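Long-range contacts in protein ninB (Enterobacteria phage lambda, PDB 1PC6), which probably acts in phage genetic recombination, helping to initiate genetic exchange in a manner functionally similar to the RecFOR proteins of Escherichia coli: residues A[76-80]-A[111-116]; A[55-60]-A[123-129]. All coordinates share one frame; numbering follows the deposited sequence.

Contact 1 (A[76-80]-A[111-116]); sequences FTAAL and ELLELI
F76 and I116 face each other where two helical segments pass at 117° between their N-to-C directions, closer to perpendicular than to antiparallel. The axes come within 9.8 Å, and the backbones draw nearest at two points one helical turn apart on 111-116: F76 lies beside I116, and T77 beside L112, with 6.7 Å between the CA atoms of T77 and L112. Such a steep crossing limits the interface to a few residues from each helix.

The aromatic ring of F76 carries one end of it. Its CG stands anti to the carbonyl carbon (chi1 -79°), which swings the ring toward 111-116 and presents one face to I116. I116 CG1 sits over that face, 4.1 Å from the F76 ring centroid and 18° off the ring normal, a CH-pi contact displaced toward the rim of the ring. L115 approaches the same ring obliquely, with 3.9 Å between L115 CG and F76 CD1. At the root of the side chain, F76 CB rests 3.8 Å from L112 CD1.

L115 and L80 reach toward each other tip to tip, through their CD2 methyls. L115 CG is anti to its own backbone N (chi1 -175°), which brings CD2 against L80, the backbone carbonyl of F76 and A79, with 3.7 Å between L115 CD2 and A79 CB. Beyond the pair, F76 has F119 edge-to-face and L53 of helix 43-59 against it, while L89 of the second subunit packs on F76 and A79.

With no polar bond linking them, the two segments meet through apolar packing, and F76 reaches both helix 43-59 and L89 of the second subunit.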
loop_
_atom_site.group_PDB
_atom_site.type_symbol
_atom_site.label_atom_id
_atom_site.label_comp_id
_atom_site.label_asym_id
_atom_site.label_seq_id
_atom_site.Cartn_x
_atom_site.Cartn_y
_atom_site.Cartn_z
ATOM N N PHE A 76 10.067 6.881 11.089
ATOM C CA PHE A 76 10.912 7.582 10.150
ATOM C C PHE A 76 10.134 8.660 9.430
ATOM O O PHE A 76 10.590 9.789 9.351
ATOM C CB PHE A 76 11.552 6.610 9.160
ATOM C CG PHE A 76 12.734 5.877 9.726
ATOM C CD1 PHE A 76 13.840 6.577 10.188
ATOM C CD2 PHE A 76 12.730 4.488 9.823
ATOM C CE1 PHE A 76 14.932 5.904 10.749
ATOM C CE2 PHE A 76 13.818 3.801 10.381
ATOM C CZ PHE A 76 14.920 4.511 10.846
ATOM N N THR A 77 8.954 8.336 8.921
ATOM C CA THR A 77 8.158 9.340 8.228
ATOM C C THR A 77 7.795 10.471 9.188
ATOM O O THR A 77 7.735 11.635 8.801
ATOM C CB THR A 77 6.880 8.730 7.674
ATOM O OG1 THR A 77 7.214 7.751 6.684
ATOM C CG2 THR A 77 6.010 9.798 7.049
ATOM N N ALA A 78 7.559 10.125 10.448
ATOM C CA ALA A 78 7.205 11.118 11.452
ATOM C C ALA A 78 8.316 12.138 11.624
ATOM O O ALA A 78 8.059 13.288 11.953
ATOM C CB ALA A 78 6.923 10.440 12.778
ATOM N N ALA A 79 9.553 11.707 11.401
ATOM C CA ALA A 79 10.726 12.578 11.537
ATOM C C ALA A 79 10.851 13.613 10.411
ATOM O O ALA A 79 11.571 14.604 10.542
ATOM C CB ALA A 79 12.000 11.727 11.609
ATOM N N LEU A 80 10.151 13.381 9.306
ATOM C CA LEU A 80 10.193 14.299 8.180
ATOM C C LEU A 80 8.951 15.180 8.107
ATOM O O LEU A 80 9.053 16.407 7.984
ATOM C CB LEU A 80 10.349 13.533 6.856
ATOM C CG LEU A 80 11.693 12.887 6.476
ATOM C CD1 LEU A 80 12.848 13.622 7.189
ATOM C CD2 LEU A 80 11.691 11.401 6.823
ATOM N N GLU A 111 14.517 11.489 0.501
ATOM C CA GLU A 111 14.974 11.877 1.840
ATOM C C GLU A 111 14.693 10.825 2.899
ATOM O O GLU A 111 15.489 10.633 3.818
ATOM C CB GLU A 111 14.321 13.188 2.271
ATOM C CG GLU A 111 15.060 14.416 1.802
ATOM C CD GLU A 111 14.444 15.698 2.320
ATOM O OE1 GLU A 111 14.032 15.720 3.498
ATOM O OE2 GLU A 111 14.384 16.687 1.553
ATOM N N LEU A 112 13.548 10.158 2.770
ATOM C CA LEU A 112 13.147 9.120 3.705
ATOM C C LEU A 112 14.195 8.032 3.716
ATOM O O LEU A 112 14.646 7.598 4.777
ATOM C CB LEU A 112 11.800 8.530 3.288
ATOM C CG LEU A 112 11.380 7.211 3.944
ATOM C CD1 LEU A 112 11.574 7.293 5.450
ATOM C CD2 LEU A 112 9.934 6.907 3.592
ATOM N N LEU A 113 14.579 7.599 2.524
ATOM C CA LEU A 113 15.585 6.555 2.368
ATOM C C LEU A 113 16.929 6.984 2.947
ATOM O O LEU A 113 17.680 6.159 3.480
ATOM C CB LEU A 113 15.753 6.200 0.881
ATOM C CG LEU A 113 14.718 5.298 0.191
ATOM C CD1 LEU A 113 15.031 5.211 -1.281
ATOM C CD2 LEU A 113 14.741 3.905 0.798
ATOM N N GLU A 114 17.232 8.275 2.828
ATOM C CA GLU A 114 18.485 8.826 3.347
ATOM C C GLU A 114 18.440 8.769 4.875
ATOM O O GLU A 114 19.405 8.356 5.536
ATOM C CB GLU A 114 18.670 10.286 2.860
ATOM N N LEU A 115 17.303 9.182 5.425
ATOM C CA LEU A 115 17.115 9.163 6.859
ATOM C C LEU A 115 17.322 7.735 7.360
ATOM O O LEU A 115 18.172 7.482 8.225
ATOM C CB LEU A 115 15.710 9.629 7.212
ATOM C CG LEU A 115 15.471 9.749 8.713
ATOM C CD1 LEU A 115 16.541 10.617 9.331
ATOM C CD2 LEU A 115 14.102 10.335 8.962
ATOM N N ILE A 116 16.547 6.802 6.808
ATOM C CA ILE A 116 16.654 5.403 7.198
ATOM C C ILE A 116 18.088 4.876 7.101
ATOM O O ILE A 116 18.574 4.204 8.010
ATOM C CB ILE A 116 15.761 4.515 6.333
ATOM C CG1 ILE A 116 14.352 5.103 6.259
ATOM C CG2 ILE A 116 15.731 3.109 6.919
ATOM C CD1 ILE A 116 13.409 4.277 5.423
#

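Contact 2 (A[55-60]-A[123-129]); sequences DVSRQV and RGVKWSD
Two polar side chains of the helical segment 55-60, D55 and Q59, one helical turn apart, reach across to 123-129. The amide of Q59 meets K126 with both of its ends. Its oxygen accepts from the K126 backbone: K126 N lies in the plane of the Q59 carbonyl, on a lone pair of Q59 OE1, 2.7 Å away. Its nitrogen donates back, Q59 NE2 to K126 O, with the acceptor almost exactly in the amide plane. The Q59 chain runs extended beyond CG (chi2 179°), giving it the length to span the gap, and the paired bonds fix which way the amide is flipped.

D55 works differently, offering its carboxylate to S128, the first residue of helix 128-140. D55 OD1 takes the S128 N-H at 2.8 Å from above the carboxylate plane, whereas the hydroxyl of S128 gives its proton to the syn lone pair of D55 OD2, also at 2.8 Å. Within 55-60 itself, R58 NH2 makes a salt bridge to D55 OD2 on the anti side, 30° out of the carboxylate plane. The carboxylate thus accepts three bonds, and its place beside the start of a helix would probably favour the negative charge further.

The indole of W127 turns its edge to D55 OD1, and V56 CG2 lies 4.1 Å from W127 CH2. V60 and V125 cross at about a right angle, adding an apolar patch.

Residues 123-127 link helices 106-122 and 128-140, leaving the first through a Schellman motif at G124, and the segment runs on into the start of the second. It is fastened to the C-terminal end of helix 43-59; V56 of that helix and V60 just after it also pack on W72 of helix 69-80 and F119 of helix 106-122.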
loop_
_atom_site.group_PDB
_atom_site.type_symbol
_atom_site.label_atom_id
_atom_site.label_comp_id
_atom_site.label_asym_id
_atom_site.label_seq_id
_atom_site.Cartn_x
_atom_site.Cartn_y
_atom_site.Cartn_z
ATOM N N ASP A 55 15.632 -4.577 8.147
ATOM C CA ASP A 55 16.924 -4.690 8.812
ATOM C C ASP A 55 16.909 -3.947 10.125
ATOM O O ASP A 55 17.288 -4.493 11.159
ATOM C CB ASP A 55 18.038 -4.121 7.929
ATOM C CG ASP A 55 18.352 -5.009 6.743
ATOM O OD1 ASP A 55 18.925 -4.505 5.747
ATOM O OD2 ASP A 55 18.028 -6.211 6.819
ATOM N N VAL A 56 16.486 -2.693 10.082
ATOM C CA VAL A 56 16.424 -1.896 11.292
ATOM C C VAL A 56 15.502 -2.595 12.269
ATOM O O VAL A 56 15.764 -2.651 13.462
ATOM C CB VAL A 56 15.867 -0.500 11.005
ATOM C CG1 VAL A 56 15.585 0.224 12.311
ATOM C CG2 VAL A 56 16.851 0.282 10.163
ATOM N N SER A 57 14.419 -3.135 11.732
ATOM C CA SER A 57 13.424 -3.835 12.518
ATOM C C SER A 57 14.088 -4.928 13.307
ATOM O O SER A 57 13.928 -5.032 14.520
ATOM C CB SER A 57 12.381 -4.452 11.591
ATOM O OG SER A 57 11.415 -5.192 12.314
ATOM N N ARG A 58 14.836 -5.751 12.594
ATOM C CA ARG A 58 15.539 -6.871 13.194
ATOM C C ARG A 58 16.708 -6.486 14.090
ATOM O O ARG A 58 16.944 -7.115 15.121
ATOM C CB ARG A 58 16.080 -7.797 12.096
ATOM C CG ARG A 58 15.088 -8.791 11.514
ATOM C CD ARG A 58 15.777 -9.711 10.511
ATOM N NE ARG A 58 16.198 -8.985 9.310
ATOM C CZ ARG A 58 15.362 -8.512 8.385
ATOM N NH1 ARG A 58 14.051 -8.692 8.516
ATOM N NH2 ARG A 58 15.831 -7.846 7.333
ATOM N N GLN A 59 17.435 -5.448 13.707
ATOM C CA GLN A 59 18.627 -5.088 14.452
ATOM C C GLN A 59 18.584 -4.059 15.559
ATOM O O GLN A 59 19.278 -4.213 16.551
ATOM C CB GLN A 59 19.729 -4.724 13.454
ATOM C CG GLN A 59 20.010 -5.853 12.477
ATOM C CD GLN A 59 21.068 -5.511 11.458
ATOM O OE1 GLN A 59 22.156 -5.058 11.807
ATOM N NE2 GLN A 59 20.761 -5.740 10.186
ATOM N N VAL A 60 17.784 -3.017 15.431
ATOM C CA VAL A 60 17.803 -2.022 16.489
ATOM C C VAL A 60 16.519 -1.952 17.329
ATOM O O VAL A 60 15.406 -1.902 16.795
ATOM C CB VAL A 60 18.171 -0.639 15.886
ATOM C CG1 VAL A 60 18.821 -0.839 14.523
ATOM C CG2 VAL A 60 16.964 0.241 15.771
ATOM N N ARG A 123 24.001 3.136 13.743
ATOM C CA ARG A 123 23.561 2.106 14.690
ATOM C C ARG A 123 24.296 0.786 14.460
ATOM O O ARG A 123 24.065 -0.186 15.179
ATOM C CB ARG A 123 22.045 1.855 14.586
ATOM C CG ARG A 123 21.161 3.060 14.855
ATOM C CD ARG A 123 21.393 3.610 16.231
ATOM N NE ARG A 123 21.048 5.023 16.286
ATOM C CZ ARG A 123 20.015 5.518 16.955
ATOM N NH1 ARG A 123 19.215 4.708 17.638
ATOM N NH2 ARG A 123 19.785 6.826 16.941
ATOM N N GLY A 124 25.168 0.752 13.457
ATOM C CA GLY A 124 25.917 -0.463 13.178
ATOM C C GLY A 124 25.074 -1.521 12.502
ATOM O O GLY A 124 25.355 -2.726 12.556
ATOM N N VAL A 125 24.018 -1.056 11.858
ATOM C CA VAL A 125 23.110 -1.942 11.163
ATOM C C VAL A 125 23.804 -2.594 9.965
ATOM O O VAL A 125 24.429 -1.910 9.149
ATOM C CB VAL A 125 21.848 -1.165 10.668
ATOM C CG1 VAL A 125 21.035 -2.038 9.724
ATOM C CG2 VAL A 125 20.997 -0.732 11.850
ATOM N N LYS A 126 23.716 -3.918 9.880
ATOM C CA LYS A 126 24.285 -4.641 8.753
ATOM C C LYS A 126 23.150 -4.716 7.736
ATOM O O LYS A 126 22.090 -5.263 8.033
ATOM C CB LYS A 126 24.705 -6.052 9.166
ATOM C CG LYS A 126 25.259 -6.874 8.007
ATOM C CD LYS A 126 25.476 -8.342 8.373
ATOM C CE LYS A 126 25.823 -9.183 7.138
ATOM N NZ LYS A 126 27.000 -8.644 6.390
ATOM N N TRP A 127 23.360 -4.153 6.549
ATOM C CA TRP A 127 22.328 -4.143 5.512
ATOM C C TRP A 127 22.237 -5.455 4.757
ATOM O O TRP A 127 23.198 -5.882 4.121
ATOM C CB TRP A 127 22.589 -3.003 4.545
ATOM C CG TRP A 127 22.519 -1.683 5.216
ATOM C CD1 TRP A 127 23.550 -0.819 5.442
ATOM C CD2 TRP A 127 21.356 -1.086 5.800
ATOM N NE1 TRP A 127 23.103 0.282 6.135
ATOM C CE2 TRP A 127 21.758 0.143 6.366
ATOM C CE3 TRP A 127 20.013 -1.473 5.901
ATOM C CZ2 TRP A 127 20.860 0.994 7.026
ATOM C CZ3 TRP A 127 19.123 -0.630 6.556
ATOM C CH2 TRP A 127 19.551 0.589 7.110
ATOM N N SER A 128 21.060 -6.077 4.825
ATOM C CA SER A 128 20.791 -7.380 4.206
ATOM C C SER A 128 20.840 -7.392 2.692
ATOM O O SER A 128 21.262 -8.388 2.084
ATOM C CB SER A 128 19.421 -7.905 4.654
ATOM O OG SER A 128 18.373 -7.065 4.183
ATOM N N ASP A 129 20.389 -6.290 2.094
ATOM C CA ASP A 129 20.354 -6.157 0.649
ATOM C C ASP A 129 21.763 -6.191 0.082
ATOM O O ASP A 129 22.009 -6.858 -0.924
ATOM C CB ASP A 129 19.641 -4.861 0.269
ATOM C CG ASP A 129 18.740 -5.037 -0.935
ATOM O OD1 ASP A 129 18.040 -6.072 -1.011
ATOM O OD2 ASP A 129 18.720 -4.138 -1.799
#

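How the contacts relate
The two sites illustrate how chemistry follows position within one helical region. Contact 1 is nested inside the chain loop that contact 2 closes. It joins the C-terminal end of helix 69-80 to the middle of helix 106-122, with helix 43-59 and the second subunit both packing on it, and relies on apolar surfaces. Contact 2 ties the end of helix 43-59 to an inter-helix link, farther from the chain centre and away from the other subunit; there four hydrogen bonds join the segments, supported by a salt bridge inside 55-60, with a smaller apolar share. Their centres lie 15 Å apart, yet they touch where I116 O packs against W127 CH2, and W72 and F119 border both.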